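Local coordinates for protein peptidase M28 (Shewanella amazonensis SB2B, PDB 3IIB) that probably acts as a zinc-dependent metallopeptidase of family M28, with carboxypeptidase and dipeptidase activity, at residues Pro375-Ser378 with Met379-Ala382; Arg343-Asp346 with Thr347-Ser350; Lys357-Glu360 with Pro361-Val364. All blocks are in the same frame, centred on the assembly; numbering follows the deposited sequence.

Contact 1 of 3, residues Pro375-Ser378 with Met379-Ala382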
ATOM      1  N   PRO A 375      23.847 -11.554   4.261  1.00  7.01           N
ATOM      2  CA  PRO A 375      24.675 -10.391   4.034  1.00  7.78           C
ATOM      3  C   PRO A 375      25.775 -10.169   5.062  1.00  7.19           C
ATOM      4  O   PRO A 375      26.941 -10.012   4.695  1.00  8.88           O
ATOM      5  CB  PRO A 375      23.667  -9.237   4.070  1.00  9.91           C
ATOM      6  CG  PRO A 375      22.390  -9.821   3.801  1.00 13.02           C
ATOM      7  CD  PRO A 375      22.416 -11.258   4.121  1.00  9.76           C
ATOM      8  N   ASP A 376      25.421 -10.163   6.342  1.00  4.86           N
ATOM      9  CA  ASP A 376      26.403  -9.867   7.384  1.00  5.34           C
ATOM     10  C   ASP A 376      27.463 -10.948   7.641  1.00  6.14           C
ATOM     11  O   ASP A 376      28.464 -10.677   8.315  1.00  5.98           O
ATOM     12  CB  ASP A 376      25.673  -9.568   8.676  1.00  3.72           C
ATOM     13  CG  ASP A 376      24.830  -8.316   8.571  1.00  7.48           C
ATOM     14  OD1 ASP A 376      25.414  -7.291   8.184  1.00  9.61           O
ATOM     15  OD2 ASP A 376      23.597  -8.373   8.835  1.00  6.68           O
ATOM     16  N   VAL A 377      27.226 -12.160   7.144  1.00  6.13           N
ATOM     17  CA  VAL A 377      28.223 -13.226   7.241  1.00  8.30           C
ATOM     18  C   VAL A 377      28.869 -13.566   5.895  1.00  7.74           C
ATOM     19  O   VAL A 377      29.686 -14.493   5.793  1.00  6.12           O
ATOM     20  CB  VAL A 377      27.623 -14.509   7.897  1.00  5.34           C
ATOM     21  CG1 VAL A 377      27.076 -14.158   9.257  1.00  6.77           C
ATOM     22  CG2 VAL A 377      26.554 -15.145   6.994  1.00  5.41           C
ATOM     23  N   SER A 378      28.535 -12.781   4.869  1.00  8.35           N
ATOM     24  CA  SER A 378      28.920 -13.121   3.500  1.00  9.63           C
ATOM     25  C   SER A 378      30.416 -12.915   3.275  1.00  8.58           C
ATOM     26  O   SER A 378      30.945 -13.412   2.284  1.00  6.86           O
ATOM     27  CB  SER A 378      28.118 -12.309   2.478  1.00  7.73           C
ATOM     28  OG  SER A 378      28.391 -10.916   2.576  1.00  7.10           O
HETATM   29  N   MSE A 379      31.093 -12.200   4.197  1.00  7.09           N
HETATM   30  CA  MSE A 379      32.539 -11.961   4.062  1.00  8.19           C
HETATM   31  C   MSE A 379      33.353 -13.042   4.755  1.00  6.91           C
HETATM   32  O   MSE A 379      34.581 -13.100   4.671  1.00  7.10           O
HETATM   33  CB  MSE A 379      32.916 -10.546   4.547  1.00  6.67           C
HETATM   34  CG  MSE A 379      32.957 -10.359   6.026  1.00  9.53           C
HETATM   35 SE   MSE A 379      31.235 -10.469   6.855  0.75  3.29          SE
HETATM   36  CE  MSE A 379      30.390  -8.970   6.005  1.00 11.47           C
ATOM     37  N   LEU A 380      32.670 -13.936   5.453  1.00  6.26           N
ATOM     38  CA  LEU A 380      33.348 -14.852   6.321  1.00  6.30           C
ATOM     39  C   LEU A 380      33.950 -16.081   5.615  1.00  5.25           C
ATOM     40  O   LEU A 380      35.017 -16.533   6.006  1.00  6.53           O
ATOM     41  CB  LEU A 380      32.451 -15.258   7.520  1.00  4.94           C
ATOM     42  CG  LEU A 380      31.915 -14.129   8.420  1.00  5.92           C
ATOM     43  CD1 LEU A 380      31.113 -14.754   9.565  1.00  6.43           C
ATOM     44  CD2 LEU A 380      33.061 -13.238   8.950  1.00 10.90           C
ATOM     45  N   PRO A 381      33.295 -16.600   4.556  1.00  4.38           N
ATOM     46  CA  PRO A 381      33.960 -17.708   3.832  1.00  4.64           C
ATOM     47  C   PRO A 381      35.323 -17.399   3.276  1.00  6.13           C
ATOM     48  O   PRO A 381      36.185 -18.261   3.309  1.00  7.75           O
ATOM     49  CB  PRO A 381      32.970 -18.060   2.721  1.00  3.97           C
ATOM     50  CG  PRO A 381      31.601 -17.732   3.355  1.00  3.55           C
ATOM     51  CD  PRO A 381      31.910 -16.436   4.134  1.00  5.27           C
ATOM     52  N   ALA A 382      35.536 -16.164   2.790  1.00  4.93           N
ATOM     53  CA  ALA A 382      36.826 -15.780   2.294  1.00  6.33           C
ATOM     54  C   ALA A 382      37.869 -15.783   3.420  1.00  7.15           C
ATOM     55  O   ALA A 382      39.054 -15.846   3.139  1.00  8.79           O
ATOM     56  CB  ALA A 382      36.744 -14.376   1.616  1.00  6.34           C
TER
HETATM   57  O   HOH W   1      33.493 -14.395   1.615  1.00  9.07           O
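Met379, deposited as selenomethionine, folds back over the backbone of the 3-10 turn Pro375-Val377 that precedes it. Its CB lies 3.7 Å from Ser378 C, and CG leaves between the backbone N and the carbonyl carbon (chi1 76°). Two further bends, at chi2 and chi3, double the chain back, and SE comes to rest 3.1 Å from Asp376 O. That oxygen lies almost on the extension of the CG-SE bond, the direction in which a divalent selenium offers its electron-poor side, so the approach is consistent with a weak chalcogen attraction. The terminal CE ends 3.5 Å from Asp376 O, with Pro375 O slightly farther off. On its outer side the same side chain packs on Lys311 and Ala314 of helix 308-316.

Beneath it the backbone forms a type I beta turn from Val377 to Leu380, closed by Leu380 N donating to Val377 O at 3.1 Å and 160°, from above the carbonyl plane. The side chains at the two ends of the turn meet as well, Val377 CB standing 3.9 Å from Leu380 CD1, and both lean on Ala327 of strand 324-329. Ser378 OG turns back to donate to Pro375 O at 2.7 Å, an oxygen that also accepts from Ser378 N. With an alanine here the hydroxyl donor to Pro375 O is gone, and that oxygen would probably be left to lean on the longer backbone bond from Ser378 N. A water donates to Ser378 O and accepts from Ala382 N, linking the turn to the next 3-10 segment. Asp376 N is held by Glu329 OE1, while its side chain lies close to Glu303 and His257; a 3-10 segment running into a type I turn thus lines the edge of the M28 zinc site.

Contact 2 of 3, residues Arg343-Asp346 with Thr347-Ser350; sequences RVAD and TAHS
Val344 and Ala348 make the tight side where the chain enters helix 346-355: Val344 CG2 packs against Ala348 CB at 3.7 Å. The methyl of Ala348 also touches the oxygen end of the Ala345 carbonyl, with CB 3.4 Å from Ala345 O, and that same oxygen accepts from Ala348 N at 2.9 Å. The donor stands well above the carbonyl plane and the bond is bent, with an N-H...O angle of 140°, as in a three-residue turn. Ala345 CB and Ala348 CB, 4.2 Å apart, complete the apolar side.

The other side is looser and faces solvent. His349 N reaches Asp346 O only through a weak bond of 3.4 Å, and one residue farther on a water takes over: it donates to Asp346 O at 2.8 Å and accepts from Ser350 N at 3.0 Å, bridging a helical step too wide for a direct bond. Asp346 and Thr347 are exposed here.

His349 swings its ring away from Val344-Asp346, its CG lying opposite the backbone N (chi1 -174°), and NE2 donates to Gly367 O just past strand 365-366. The contact joins strand 337-343 to helix 346-355, with Ala348 resting on Val435 and Leu437 beyond helix 413-432.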
ATOM      1  N   ARG A 343      28.184 -23.871   2.697  1.00  4.54           N
ATOM      2  CA  ARG A 343      29.539 -23.554   2.262  1.00  4.93           C
ATOM      3  C   ARG A 343      30.453 -24.206   3.267  1.00  4.96           C
ATOM      4  O   ARG A 343      30.842 -23.592   4.266  1.00  2.94           O
ATOM      5  CB  ARG A 343      29.720 -22.048   2.212  1.00  3.42           C
ATOM      6  CG  ARG A 343      30.979 -21.618   1.548  1.00  7.55           C
ATOM      7  CD  ARG A 343      30.999 -21.713   0.039  1.00 10.66           C
ATOM      8  NE  ARG A 343      32.216 -21.029  -0.416  1.00 16.45           N
ATOM      9  CZ  ARG A 343      33.371 -21.625  -0.737  1.00 22.18           C
ATOM     10  NH1 ARG A 343      33.499 -22.949  -0.724  1.00 13.36           N
ATOM     11  NH2 ARG A 343      34.438 -20.884  -1.082  1.00 28.65           N
ATOM     12  N   VAL A 344      30.696 -25.507   3.034  1.00  6.01           N
ATOM     13  CA  VAL A 344      31.523 -26.352   3.894  1.00  5.26           C
ATOM     14  C   VAL A 344      32.545 -27.140   3.037  1.00  6.51           C
ATOM     15  O   VAL A 344      32.484 -27.150   1.798  1.00  4.37           O
ATOM     16  CB  VAL A 344      30.656 -27.322   4.713  1.00  5.54           C
ATOM     17  CG1 VAL A 344      29.628 -26.547   5.603  1.00  5.70           C
ATOM     18  CG2 VAL A 344      29.925 -28.342   3.763  1.00  4.02           C
ATOM     19  N   ALA A 345      33.455 -27.847   3.709  1.00  5.65           N
ATOM     20  CA  ALA A 345      34.347 -28.766   3.043  1.00  6.30           C
ATOM     21  C   ALA A 345      33.583 -29.737   2.138  1.00  3.77           C
ATOM     22  O   ALA A 345      32.470 -30.187   2.462  1.00  2.90           O
ATOM     23  CB  ALA A 345      35.189 -29.547   4.093  1.00  4.74           C
ATOM     24  N   ASP A 346      34.212 -30.103   1.026  1.00  4.52           N
ATOM     25  CA  ASP A 346      33.632 -31.078   0.140  1.00  3.16           C
ATOM     26  C   ASP A 346      33.239 -32.350   0.921  1.00  6.24           C
ATOM     27  O   ASP A 346      32.159 -32.913   0.684  1.00  6.41           O
ATOM     28  CB  ASP A 346      34.584 -31.432  -1.005  1.00  7.67           C
ATOM     29  CG  ASP A 346      34.698 -30.308  -2.050  1.00 11.27           C
ATOM     30  OD1 ASP A 346      33.741 -29.498  -2.166  1.00 12.68           O
ATOM     31  OD2 ASP A 346      35.747 -30.268  -2.733  1.00 14.43           O
ATOM     32  N   THR A 347      34.099 -32.781   1.854  1.00  6.93           N
ATOM     33  CA  THR A 347      33.867 -34.020   2.604  1.00  4.71           C
ATOM     34  C   THR A 347      32.808 -33.866   3.717  1.00  4.91           C
ATOM     35  O   THR A 347      32.385 -34.856   4.295  1.00  4.10           O
ATOM     36  CB  THR A 347      35.151 -34.569   3.243  1.00  2.00           C
ATOM     37  OG1 THR A 347      35.707 -33.577   4.125  1.00  3.97           O
ATOM     38  CG2 THR A 347      36.169 -34.983   2.174  1.00  7.60           C
ATOM     39  N   ALA A 348      32.422 -32.634   4.032  1.00  2.00           N
ATOM     40  CA  ALA A 348      31.352 -32.339   4.980  1.00  4.63           C
ATOM     41  C   ALA A 348      29.969 -32.217   4.333  1.00  5.89           C
ATOM     42  O   ALA A 348      28.988 -32.236   5.041  1.00  3.17           O
ATOM     43  CB  ALA A 348      31.655 -31.038   5.698  1.00  2.51           C
ATOM     44  N   HIS A 349      29.878 -32.043   3.012  1.00  4.53           N
ATOM     45  CA  HIS A 349      28.604 -31.673   2.386  1.00  4.18           C
ATOM     46  C   HIS A 349      27.520 -32.725   2.602  1.00  5.83           C
ATOM     47  O   HIS A 349      26.441 -32.402   3.080  1.00  5.02           O
ATOM     48  CB  HIS A 349      28.787 -31.432   0.903  1.00  6.18           C
ATOM     49  CG  HIS A 349      27.568 -30.912   0.205  1.00  9.20           C
ATOM     50  ND1 HIS A 349      27.314 -31.179  -1.122  1.00  5.05           N
ATOM     51  CD2 HIS A 349      26.571 -30.091   0.620  1.00  5.06           C
ATOM     52  CE1 HIS A 349      26.203 -30.568  -1.486  1.00  9.37           C
ATOM     53  NE2 HIS A 349      25.729 -29.904  -0.447  1.00  6.23           N
ATOM     54  N   SER A 350      27.762 -33.971   2.209  1.00  4.86           N
ATOM     55  CA  SER A 350      26.737 -34.980   2.392  0.60  6.76           C
ATOM     56  C   SER A 350      26.438 -35.169   3.897  1.00  6.37           C
ATOM     57  O   SER A 350      25.291 -35.294   4.265  1.00  5.76           O
ATOM     58  CB  SER A 350      27.121 -36.272   1.705  0.60  5.96           C
ATOM     59  OG  SER A 350      27.192 -36.069   0.307  0.60  4.07           O
TER
HETATM   60  O   HOH W   2      30.421 -35.040   1.336  1.00  4.47           O

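Contact 3 of 3, residues Lys357-Glu360 with Pro361-Val364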
ATOM      1  N   LYS A 357      18.429 -33.396   7.657  1.00  7.90           N
ATOM      2  CA  LYS A 357      17.219 -34.036   7.150  0.50  9.56           C
ATOM      3  C   LYS A 357      16.150 -34.027   8.229  1.00 10.47           C
ATOM      4  O   LYS A 357      14.997 -34.244   7.938  1.00  8.15           O
ATOM      5  CB  LYS A 357      17.507 -35.421   6.594  0.50 10.80           C
ATOM      6  CG  LYS A 357      18.043 -35.315   5.158  0.50 18.14           C
ATOM      7  CD  LYS A 357      18.441 -36.659   4.560  0.50 23.33           C
ATOM      8  CE  LYS A 357      18.992 -36.494   3.145  0.50 23.57           C
ATOM      9  NZ  LYS A 357      18.378 -35.358   2.400  0.50 15.33           N
ATOM     10  N   VAL A 358      16.543 -33.714   9.468  1.00 10.38           N
ATOM     11  CA  VAL A 358      15.585 -33.510  10.529  1.00 10.10           C
ATOM     12  C   VAL A 358      14.541 -32.410  10.192  1.00 12.49           C
ATOM     13  O   VAL A 358      13.418 -32.446  10.721  1.00 11.12           O
ATOM     14  CB  VAL A 358      16.279 -33.230  11.879  1.00 11.70           C
ATOM     15  CG1 VAL A 358      17.023 -31.885  11.899  1.00  7.54           C
ATOM     16  CG2 VAL A 358      15.275 -33.294  12.987  1.00  8.39           C
ATOM     17  N   ALA A 359      14.914 -31.457   9.328  1.00  8.62           N
ATOM     18  CA  ALA A 359      14.036 -30.349   8.923  1.00  7.31           C
ATOM     19  C   ALA A 359      13.161 -30.667   7.707  1.00  6.79           C
ATOM     20  O   ALA A 359      12.300 -29.866   7.356  1.00  5.51           O
ATOM     21  CB  ALA A 359      14.857 -29.047   8.653  1.00  6.89           C
ATOM     22  N   GLU A 360      13.376 -31.810   7.062  1.00  6.79           N
ATOM     23  CA  GLU A 360      12.528 -32.209   5.935  1.00  7.98           C
ATOM     24  C   GLU A 360      11.041 -32.113   6.249  1.00  7.00           C
ATOM     25  O   GLU A 360      10.304 -31.547   5.455  1.00  9.68           O
ATOM     26  CB  GLU A 360      12.920 -33.615   5.402  1.00  9.10           C
ATOM     27  CG  GLU A 360      14.184 -33.580   4.549  1.00 14.55           C
ATOM     28  CD  GLU A 360      14.436 -34.890   3.789  1.00 20.58           C
ATOM     29  OE1 GLU A 360      13.985 -35.939   4.266  1.00 25.73           O
ATOM     30  OE2 GLU A 360      15.084 -34.849   2.715  1.00 24.96           O
ATOM     31  N   PRO A 361      10.594 -32.649   7.392  1.00  8.06           N
ATOM     32  CA  PRO A 361       9.170 -32.513   7.740  1.00  8.72           C
ATOM     33  C   PRO A 361       8.637 -31.094   7.918  1.00  8.99           C
ATOM     34  O   PRO A 361       7.418 -30.905   7.914  1.00 10.53           O
ATOM     35  CB  PRO A 361       9.052 -33.298   9.044  1.00 12.35           C
ATOM     36  CG  PRO A 361      10.184 -34.268   8.991  1.00 12.55           C
ATOM     37  CD  PRO A 361      11.288 -33.500   8.373  1.00 10.59           C
ATOM     38  N   LEU A 362       9.534 -30.112   8.027  1.00  8.06           N
ATOM     39  CA  LEU A 362       9.159 -28.702   8.122  1.00  8.70           C
ATOM     40  C   LEU A 362       9.171 -28.065   6.750  1.00  5.31           C
ATOM     41  O   LEU A 362       8.904 -26.866   6.603  1.00  8.93           O
ATOM     42  CB  LEU A 362      10.121 -27.975   9.030  1.00  8.94           C
ATOM     43  CG  LEU A 362      10.221 -28.462  10.468  1.00 13.84           C
ATOM     44  CD1 LEU A 362      11.441 -27.835  11.214  1.00 12.38           C
ATOM     45  CD2 LEU A 362       8.897 -28.151  11.198  1.00 18.30           C
ATOM     46  N   GLY A 363       9.505 -28.877   5.747  1.00  8.94           N
ATOM     47  CA  GLY A 363       9.519 -28.447   4.359  1.00  9.76           C
ATOM     48  C   GLY A 363      10.886 -28.051   3.822  1.00  8.45           C
ATOM     49  O   GLY A 363      10.964 -27.390   2.793  1.00  8.68           O
ATOM     50  N   VAL A 364      11.963 -28.439   4.503  1.00  5.44           N
ATOM     51  CA  VAL A 364      13.312 -27.997   4.147  1.00  4.85           C
ATOM     52  C   VAL A 364      14.086 -29.071   3.386  1.00  7.15           C
ATOM     53  O   VAL A 364      14.342 -30.168   3.928  1.00  6.29           O
ATOM     54  CB  VAL A 364      14.126 -27.554   5.410  1.00  7.52           C
ATOM     55  CG1 VAL A 364      15.551 -27.065   4.985  1.00  6.03           C
ATOM     56  CG2 VAL A 364      13.365 -26.485   6.171  1.00  5.99           C
TER
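Ala359 and Val364 bring their side chains together, CB to CB at 3.6 Å, across a Schellman motif that ends a 3-10 run after helix 346-355. Val364 CG1 lies opposite the backbone N (chi1 -179°), which leaves CG2 on the side of Ala359, 3.9 Å from Ala359 CB. Two nested backbone bonds define the motif. Val364 N donates to Ala359 O at 3.2 Å, and inside that loop Gly363 N donates to Glu360 O at 2.8 Å. Ala359 O is gripped twice, since Leu362 N also reaches it at 2.9 Å; the two donors come from opposite faces of the carbonyl plane.

Gly363 makes the reversal possible. Its phi of 98° turns the chain into the left-handed region, where a CB would be jammed against the preceding carbonyl oxygen. Pro361 has no N-H to offer, and its ring instead sets CD 3.3 Å from Val358 O.

Farther out, Val358 packs on helix 3-19, Leu362 leans on Val422 and Gln425 of helix 413-432, and Leu362 O accepts from Gln418 NE2. Val364, beside Ile337 and Ile340 of strand 337-343, leads directly into strand 365-366. At the turn itself Val364 O meets Glu360 CA in a C-H...O contact of 3.4 Å.

Along the chain the order is contact 2, contact 3, contact 1, and all three belong to connections of the small mixed sheet formed by strands 365-366, 337-343 and 387-392. Contact 2 opens the helix of a beta-alpha-beta crossover, whose parallel strands are 337-343 and 365-366; contact 3 ends that crossover just before its second strand. Their centres lie 19 Å apart and their nearest atoms about 7 Å, without touching. Contact 1 follows in the loop leading to strand 387-392, its centre 17 Å from that of contact 2, which it touches through Pro381 and Arg343, and 25 Å from that of contact 3. It alone borders the zinc site.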